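Long-range contact in periplasmic binding protein (Veillonella parvula, PDB 4MO9), which probably captures an iron-chelate or similar solute in the periplasm for delivery to an ABC transporter: residues I147-E152 with R319-A324. Numbering follows the deposited sequence.
Sequences IDYHAE and REVFDA
H150 and R319 bring two irregular loops together, their CA atoms 4.5 Å apart, and the second loop then folds into a type I beta turn from E320 to D323. The side chains of H150 and R319 run alongside each other in the same direction. R319 CB lies over one imidazole face in a CH-pi contact, 3.9 Å from the ring centroid. CG, set between the backbone N and the carbonyl carbon (chi1 49°), and a bend at chi2 take the chain on alongside the ring, with CD 3.6 Å from H150 NE2. The guanidinium stands 81° from the ring, and a water in the ring plane joins H150 NE2 to R319 NE. Histidine offers both a flat face for methylenes and a polar edge for the water; arginine has an aliphatic part long enough to follow the imidazole while its NE meets that water.

One loop follows strand 143-147 of the parallel sheet in one lobe; the other follows strand 310-313 in the mixed sheet of the second lobe. Their meeting therefore joins the two halves of the bilobal solute-binding fold, near the bound trimethylamine oxide.

The backbone N of R319 donates to E152 OE2 (2.8 Å, 158°) from the syn side, tilted out of the carboxylate plane. E152 OE1 lies 2.5 Å from D323 OD2, so one of the two acids probably holds a proton; the other oxygen of D323, OD1, is hydrogen-bonded to Y181 OH. Glutamate is long enough to bring one oxygen to the amide and the other to D323. An alanine at E152 would probably leave the R319 amide without its acceptor and D323 without its close carboxyl neighbour.

Y149, whose hydroxyl bonds to T54, lays one ring face against the turn, V321 N over the ring centre, 4.1 Å above the ring plane. An aromatic ring is broad enough to meet both this backbone and V321, whose CB lies 4.1 Å from Y149 CZ.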
loop_
_atom_site.group_PDB
_atom_site.type_symbol
_atom_site.label_atom_id
_atom_site.label_comp_id
_atom_site.label_asym_id
_atom_site.label_seq_id
_atom_site.Cartn_x
_atom_site.Cartn_y
_atom_site.Cartn_z
ATOM N N ILE A 147 5.547 10.517 -8.593
ATOM C CA ILE A 147 6.101 9.368 -7.887
ATOM C C ILE A 147 5.271 8.144 -8.298
ATOM O O ILE A 147 4.193 8.290 -8.888
ATOM C CB ILE A 147 6.031 9.560 -6.358
ATOM C CG1 ILE A 147 4.568 9.653 -5.903
ATOM C CG2 ILE A 147 6.810 10.818 -5.922
ATOM C CD1 ILE A 147 4.391 9.621 -4.381
ATOM N N ASP A 148 5.745 6.937 -8.003
ATOM C CA ASP A 148 5.019 5.769 -8.489
ATOM C C ASP A 148 5.354 4.526 -7.680
ATOM O O ASP A 148 6.258 3.753 -8.033
ATOM C CB ASP A 148 5.279 5.524 -9.988
ATOM C CG ASP A 148 4.359 4.452 -10.581
ATOM O OD1 ASP A 148 3.395 4.010 -9.907
ATOM O OD2 ASP A 148 4.582 4.045 -11.743
ATOM N N TYR A 149 4.611 4.330 -6.601
ATOM C CA TYR A 149 4.700 3.096 -5.843
ATOM C C TYR A 149 3.771 2.028 -6.422
ATOM O O TYR A 149 3.906 0.840 -6.090
ATOM C CB TYR A 149 4.347 3.370 -4.379
ATOM C CG TYR A 149 5.354 4.229 -3.640
ATOM C CD1 TYR A 149 6.709 3.925 -3.664
ATOM C CD2 TYR A 149 4.944 5.351 -2.926
ATOM C CE1 TYR A 149 7.636 4.706 -2.978
ATOM C CE2 TYR A 149 5.858 6.154 -2.250
ATOM C CZ TYR A 149 7.203 5.818 -2.274
ATOM O OH TYR A 149 8.106 6.600 -1.593
ATOM N N HIS A 150 2.839 2.428 -7.293
ATOM C CA HIS A 150 1.830 1.484 -7.793
ATOM C C HIS A 150 2.422 0.521 -8.807
ATOM O O HIS A 150 1.902 -0.583 -9.001
ATOM C CB HIS A 150 0.626 2.212 -8.412
ATOM C CG HIS A 150 -0.202 2.966 -7.418
ATOM N ND1 HIS A 150 0.180 4.182 -6.891
ATOM C CD2 HIS A 150 -1.399 2.670 -6.854
ATOM C CE1 HIS A 150 -0.743 4.601 -6.040
ATOM N NE2 HIS A 150 -1.716 3.702 -6.004
ATOM N N ALA A 151 3.513 0.925 -9.455
ATOM C CA ALA A 151 4.144 0.052 -10.456
ATOM C C ALA A 151 4.669 -1.229 -9.810
ATOM O O ALA A 151 4.759 -2.276 -10.458
ATOM C CB ALA A 151 5.291 0.786 -11.151
ATOM N N GLU A 152 5.043 -1.125 -8.538
ATOM C CA GLU A 152 5.720 -2.209 -7.829
ATOM C C GLU A 152 6.978 -2.660 -8.589
ATOM O O GLU A 152 7.225 -3.864 -8.749
ATOM C CB GLU A 152 4.771 -3.390 -7.590
ATOM C CG GLU A 152 3.443 -3.022 -6.904
ATOM C CD GLU A 152 3.593 -2.707 -5.413
ATOM O OE1 GLU A 152 4.729 -2.400 -4.959
ATOM O OE2 GLU A 152 2.567 -2.758 -4.687
ATOM N N ARG A 319 1.601 -0.920 -2.798
ATOM C CA ARG A 319 1.817 0.398 -3.412
ATOM C C ARG A 319 2.231 1.466 -2.394
ATOM O O ARG A 319 1.753 2.612 -2.436
ATOM C CB ARG A 319 0.636 0.840 -4.321
ATOM C CG ARG A 319 -0.798 0.726 -3.753
ATOM C CD ARG A 319 -1.206 1.925 -2.876
ATOM N NE ARG A 319 -2.600 1.839 -2.409
ATOM C CZ ARG A 319 -2.961 1.413 -1.199
ATOM N NH1 ARG A 319 -2.034 1.027 -0.323
ATOM N NH2 ARG A 319 -4.248 1.371 -0.855
ATOM N N GLU A 320 3.151 1.094 -1.503
ATOM C CA GLU A 320 3.633 2.022 -0.480
ATOM C C GLU A 320 5.104 1.832 -0.164
ATOM O O GLU A 320 5.704 0.794 -0.490
ATOM C CB GLU A 320 2.824 1.895 0.826
ATOM C CG GLU A 320 1.667 2.900 0.975
ATOM C CD GLU A 320 2.129 4.362 1.003
ATOM O OE1 GLU A 320 3.363 4.625 1.086
ATOM O OE2 GLU A 320 1.248 5.261 0.958
ATOM N N VAL A 321 5.659 2.835 0.509
ATOM C CA VAL A 321 7.074 2.848 0.849
ATOM C C VAL A 321 7.460 1.651 1.717
ATOM O O VAL A 321 8.604 1.185 1.652
ATOM C CB VAL A 321 7.473 4.187 1.528
ATOM C CG1 VAL A 321 6.741 4.343 2.879
ATOM C CG2 VAL A 321 8.991 4.285 1.705
ATOM N N PHE A 322 6.514 1.138 2.513
ATOM C CA PHE A 322 6.811 0.008 3.386
ATOM C C PHE A 322 6.376 -1.360 2.818
ATOM O O PHE A 322 6.332 -2.351 3.562
ATOM C CB PHE A 322 6.214 0.221 4.801
ATOM C CG PHE A 322 4.754 0.643 4.807
ATOM C CD1 PHE A 322 3.833 0.065 3.932
ATOM C CD2 PHE A 322 4.300 1.609 5.707
ATOM C CE1 PHE A 322 2.492 0.453 3.938
ATOM C CE2 PHE A 322 2.959 2.002 5.723
ATOM C CZ PHE A 322 2.055 1.424 4.833
ATOM N N ASP A 323 6.060 -1.426 1.521
ATOM C CA ASP A 323 5.477 -2.659 0.965
ATOM C C ASP A 323 6.459 -3.816 0.767
ATOM O O ASP A 323 6.060 -4.895 0.322
ATOM C CB ASP A 323 4.590 -2.413 -0.288
ATOM C CG ASP A 323 5.380 -2.155 -1.572
ATOM O OD1 ASP A 323 6.612 -2.407 -1.661
ATOM O OD2 ASP A 323 4.741 -1.669 -2.536
ATOM N N ALA A 324 7.729 -3.597 1.110
ATOM C CA ALA A 324 8.706 -4.689 1.093
ATOM C C ALA A 324 8.211 -5.836 1.964
ATOM O O ALA A 324 8.489 -7.008 1.687
ATOM C CB ALA A 324 10.061 -4.207 1.590
HETATM O O HOH W 1 -3.864 3.448 -4.343
#